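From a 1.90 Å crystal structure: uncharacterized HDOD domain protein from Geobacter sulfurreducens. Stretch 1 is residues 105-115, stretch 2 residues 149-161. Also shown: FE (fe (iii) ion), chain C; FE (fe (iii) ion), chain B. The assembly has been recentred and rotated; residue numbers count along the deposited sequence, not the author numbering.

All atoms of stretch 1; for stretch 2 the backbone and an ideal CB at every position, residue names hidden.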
# COMPACT_ATOMS: atom_id res chain seq x y z
N ASP A 105 -10.68 -0.82 8.15
CA ASP A 105 -10.89 -0.48 9.57
C ASP A 105 -9.65 0.07 10.26
O ASP A 105 -9.75 0.94 11.10
CB ASP A 105 -11.41 -1.69 10.37
CG ASP A 105 -12.80 -2.09 9.96
OD1 ASP A 105 -13.59 -1.21 9.60
OD2 ASP A 105 -13.09 -3.31 9.97
N LEU A 106 -8.48 -0.42 9.89
CA LEU A 106 -7.23 0.16 10.35
C LEU A 106 -7.08 1.65 10.02
O LEU A 106 -6.60 2.41 10.84
CB LEU A 106 -6.04 -0.60 9.78
CG LEU A 106 -4.66 0.01 10.16
CD1 LEU A 106 -4.35 -0.23 11.67
CD2 LEU A 106 -3.60 -0.61 9.29
N PHE A 107 -7.51 2.04 8.83
CA PHE A 107 -7.37 3.41 8.37
C PHE A 107 -8.51 4.32 8.91
O PHE A 107 -8.39 5.54 8.93
CB PHE A 107 -7.37 3.44 6.82
CG PHE A 107 -6.10 2.93 6.20
CD1 PHE A 107 -5.86 1.58 6.10
CD2 PHE A 107 -5.14 3.81 5.72
CE1 PHE A 107 -4.73 1.10 5.51
CE2 PHE A 107 -4.02 3.36 5.11
CZ PHE A 107 -3.80 1.99 5.01
N LYS A 108 -9.63 3.73 9.32
CA LYS A 108 -10.78 4.46 9.86
C LYS A 108 -10.72 4.65 11.35
O LYS A 108 -11.32 5.58 11.86
CB LYS A 108 -12.09 3.69 9.65
CG LYS A 108 -12.79 3.87 8.40
CD LYS A 108 -14.33 3.52 8.58
CE LYS A 108 -14.59 2.02 8.91
NZ LYS A 108 -15.03 1.70 10.33
N THR A 109 -10.09 3.71 12.06
CA THR A 109 -10.23 3.63 13.52
C THR A 109 -9.20 4.53 14.23
O THR A 109 -8.18 4.10 14.76
CB THR A 109 -10.20 2.15 13.96
OG1 THR A 109 -11.27 1.49 13.26
CG2 THR A 109 -10.40 1.98 15.47
N GLY A 110 -9.50 5.82 14.24
CA GLY A 110 -8.64 6.81 14.86
C GLY A 110 -8.92 8.20 14.31
O GLY A 110 -9.69 8.37 13.35
N LYS A 111 -8.21 9.16 14.86
CA LYS A 111 -8.11 10.46 14.29
C LYS A 111 -6.72 11.01 14.56
O LYS A 111 -6.06 10.64 15.54
CB LYS A 111 -9.22 11.36 14.94
CG LYS A 111 -8.86 12.07 16.25
CD LYS A 111 -8.66 11.13 17.42
CE LYS A 111 -8.55 11.89 18.73
NZ LYS A 111 -8.02 11.11 19.88
N GLY A 112 -6.29 11.90 13.69
CA GLY A 112 -5.08 12.65 13.90
C GLY A 112 -4.96 13.90 13.02
O GLY A 112 -5.93 14.30 12.38
N PRO A 113 -3.75 14.54 13.02
CA PRO A 113 -3.51 15.76 12.25
C PRO A 113 -3.65 15.61 10.74
O PRO A 113 -4.06 16.54 10.09
CB PRO A 113 -2.12 16.22 12.70
CG PRO A 113 -1.54 15.15 13.46
CD PRO A 113 -2.60 14.17 13.86
N LEU A 114 -3.43 14.42 10.20
CA LEU A 114 -3.80 14.16 8.81
C LEU A 114 -5.17 13.44 8.74
O LEU A 114 -5.49 12.56 9.57
CB LEU A 114 -2.76 13.24 8.17
CG LEU A 114 -1.79 13.87 7.18
CD1 LEU A 114 -1.12 15.09 7.80
CD2 LEU A 114 -0.77 12.80 6.76
N ASN A 115 -5.96 13.80 7.73
CA ASN A 115 -7.30 13.29 7.61
C ASN A 115 -7.22 11.81 7.29
O ASN A 115 -6.34 11.39 6.56
CB ASN A 115 -8.09 14.06 6.54
CG ASN A 115 -8.38 15.53 6.93
OD1 ASN A 115 -8.29 15.91 8.06
ND2 ASN A 115 -8.73 16.34 5.96
N UNK A 149 1.68 -2.83 -1.31
CA UNK A 149 1.35 -1.43 -1.62
C UNK A 149 0.38 -0.79 -0.66
O UNK A 149 0.60 0.31 -0.13
CB UNK A 149 0.77 -1.34 -3.03
N UNK A 150 -0.71 -1.50 -0.40
CA UNK A 150 -1.73 -0.99 0.52
C UNK A 150 -1.18 -0.82 1.93
O UNK A 150 -1.68 0.03 2.68
CB UNK A 150 -2.94 -1.93 0.54
N UNK A 151 -0.15 -1.61 2.31
CA UNK A 151 0.41 -1.54 3.65
C UNK A 151 1.64 -0.65 3.75
O UNK A 151 2.22 -0.53 4.84
CB UNK A 151 0.76 -2.95 4.13
N UNK A 152 2.11 -0.10 2.63
CA UNK A 152 3.43 0.57 2.61
C UNK A 152 3.65 1.71 3.64
O UNK A 152 4.71 1.84 4.24
CB UNK A 152 3.65 1.15 1.21
N UNK A 153 2.60 2.51 3.82
CA UNK A 153 2.56 3.60 4.74
C UNK A 153 1.84 3.30 6.05
O UNK A 153 1.39 4.23 6.75
CB UNK A 153 1.90 4.80 4.05
N UNK A 154 1.74 2.02 6.41
CA UNK A 154 1.06 1.66 7.67
C UNK A 154 1.73 2.36 8.89
O UNK A 154 1.09 2.68 9.86
CB UNK A 154 1.08 0.14 7.86
N UNK A 155 3.02 2.68 8.78
CA UNK A 155 3.70 3.47 9.81
C UNK A 155 3.19 4.89 10.01
O UNK A 155 3.25 5.38 11.14
CB UNK A 155 5.19 3.54 9.47
N UNK A 156 2.76 5.55 8.93
CA UNK A 156 2.16 6.91 9.01
C UNK A 156 0.80 6.81 9.64
O UNK A 156 0.39 7.72 10.36
CB UNK A 156 2.05 7.57 7.63
N UNK A 157 0.10 5.71 9.39
CA UNK A 157 -1.16 5.47 10.04
C UNK A 157 -0.93 5.37 11.52
O UNK A 157 -1.63 5.99 12.31
CB UNK A 157 -1.83 4.21 9.50
N UNK A 158 0.09 4.63 11.91
CA UNK A 158 0.42 4.52 13.32
C UNK A 158 0.76 5.84 13.96
O UNK A 158 0.26 6.15 15.03
CB UNK A 158 1.59 3.55 13.51
N UNK A 159 1.68 6.60 13.35
CA UNK A 159 2.12 7.84 13.96
C UNK A 159 0.93 8.83 14.04
O UNK A 159 0.79 9.54 15.05
CB UNK A 159 3.28 8.44 13.17
N UNK A 160 0.14 8.87 12.96
CA UNK A 160 -1.01 9.81 12.82
C UNK A 160 -2.05 9.56 13.91
O UNK A 160 -2.52 10.49 14.55
CB UNK A 160 -1.66 9.67 11.44
N UNK A 161 -2.37 8.29 14.15
CA UNK A 161 -3.46 7.93 15.06
C UNK A 161 -2.96 7.75 16.50
O UNK A 161 -3.72 7.95 17.45
CB UNK A 161 -4.14 6.65 14.58
FE FE C . 3.50 6.65 0.47
FE FE B . 5.93 6.42 2.72

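Position 149 lies in a helix that begins earlier in the chain, and its ideal CB has nothing of stretch 1 within 5.5 Å, so stretch 1 imposes no choice; the residue is Gly-149. At 150 the CA-to-CB bond runs sideways and a long side chain could extend toward Phe-107, so an apolar residue of some reach fits. It is Leu-150, whose carbonyl O also lies 3.7 Å from Phe-107 CZ, at the ring edge. Position 151 starts a type I turn that ends at 154; stretch 1 leaves the choice wide, and Leu-151 fills it.

Position 152 is beyond the reach of stretch 1, but two iron ions lie nearby, which favours a longer metal ligand such as histidine or perhaps glutamate. His-152 binds the chain C iron through NE2 at 2.3 Å, while its ND1 donates to Gly-149 O at 2.6 Å, an arrangement that orients the ring. At 153 the CB lies near both ions, and a carboxylate could serve each with one oxygen. Asp-153 does so: OD2 is 2.1 Å from the chain C FE and OD1 is 2.2 Å from the chain B FE. It stands just before the next helix, but its side chain makes no capping bond.

At 154 the ideal CB is 5.0 Å from Leu-106 CD2, leaving room for a small or medium apolar group. Val-154 places CG2 3.7 Å from Leu-106 CD2. Position 155 points out of reach, and Gly-155 adds no side chain there. Position 156 points toward stretch 1 but finds none of its atoms within 5.5 Å of the ideal CB; many residues would do, and Glu-156 makes no contact.

At 157 CA-to-CB points toward stretch 1, and the ideal CB is 5.1 Å from Leu-106 CG and 5.0 Å from Phe-107 CE2. Valine, isoleucine or leucine would suit such an apolar site. The two branches of Val-157 divide the surface: CG1 lies 4.2 Å from Leu-106 CG, and CG2 3.6 Å from Phe-107 CE2. Position 158 points away and 159 lies out of reach, so neither is constrained here; they are Phe-158 and Ile-159.

At 160 the neighbourhood is the backbone around Gly-112 to Leu-114, with a free amide N and carbonyl O on Leu-114. A side-chain amide, from asparagine or perhaps glutamine, can answer both. Asn-160 accepts from Leu-114 N at OD1 (2.9 Å) and donates from ND2 to Leu-114 O (2.9 Å), pinning the loop to the helix.

At 161 CA-to-CB runs sideways beside the backbone from Thr-109 to Lys-111, with the ideal CB 4.5 Å from Gly-110 CA, so a large side chain can swing its end in. With no side chain on that glycine, a flat ring can lie close against it, so an aromatic residue is attractive, though other large apolar groups are conceivable. Phe-161 presents its ring face to Gly-110 CA, which sits 3.6 Å from the ring centroid in a CH-pi contact, while CZ meets Phe-107 O at the ring edge, 3.2 Å away.

Stretch 2 (149-161) GLLHDVGEVFINF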
# COMPACT_ATOMS: atom_id res chain seq x y z
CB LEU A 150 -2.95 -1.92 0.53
CG LEU A 150 -4.25 -1.40 1.13
CD1 LEU A 150 -4.64 -0.02 0.68
CD2 LEU A 150 -5.38 -2.39 0.79
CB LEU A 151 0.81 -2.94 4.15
CG LEU A 151 -0.39 -3.90 4.33
CD1 LEU A 151 0.12 -5.30 4.60
CD2 LEU A 151 -1.21 -3.36 5.51
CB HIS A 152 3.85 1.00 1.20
CG HIS A 152 3.29 2.33 0.77
ND1 HIS A 152 1.96 2.48 0.42
CD2 HIS A 152 3.85 3.56 0.63
CE1 HIS A 152 1.72 3.75 0.13
NE2 HIS A 152 2.85 4.42 0.23
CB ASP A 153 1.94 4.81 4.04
CG ASP A 153 2.97 5.60 3.24
OD1 ASP A 153 4.18 5.38 3.47
OD2 ASP A 153 2.58 6.41 2.37
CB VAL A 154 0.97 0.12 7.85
CG1 VAL A 154 2.37 -0.49 8.12
CG2 VAL A 154 0.04 -0.23 8.91
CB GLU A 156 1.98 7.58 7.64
CG GLU A 156 3.20 7.90 6.87
CD GLU A 156 3.96 9.10 7.42
OE1 GLU A 156 4.26 9.10 8.61
OE2 GLU A 156 4.26 10.02 6.63
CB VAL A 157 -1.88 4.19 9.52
CG1 VAL A 157 -3.11 3.90 10.38
CG2 VAL A 157 -2.31 4.42 8.08
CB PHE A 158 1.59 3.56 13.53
CG PHE A 158 2.04 3.50 14.94
CD1 PHE A 158 1.37 2.70 15.83
CD2 PHE A 158 3.09 4.29 15.39
CE1 PHE A 158 1.77 2.65 17.15
CE2 PHE A 158 3.47 4.24 16.70
CZ PHE A 158 2.80 3.43 17.57
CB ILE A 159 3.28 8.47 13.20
CG1 ILE A 159 4.50 7.52 13.18
CG2 ILE A 159 3.69 9.83 13.75
CD1 ILE A 159 5.59 8.03 12.29
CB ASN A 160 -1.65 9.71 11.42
CG ASN A 160 -2.74 10.78 11.20
OD1 ASN A 160 -2.58 11.97 11.56
ND2 ASN A 160 -3.83 10.37 10.61
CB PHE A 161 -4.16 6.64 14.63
CG PHE A 161 -5.10 6.77 13.45
CD1 PHE A 161 -5.60 8.01 13.02
CD2 PHE A 161 -5.53 5.60 12.81
CE1 PHE A 161 -6.48 8.08 11.98
CE2 PHE A 161 -6.44 5.67 11.76
CZ PHE A 161 -6.91 6.92 11.35
O HOH W 1 -6.62 7.86 17.12
O HOH W 2 -4.07 11.28 17.04
O HOH W 3 -5.09 9.75 19.59
O HOH W 4 5.41 6.29 0.90
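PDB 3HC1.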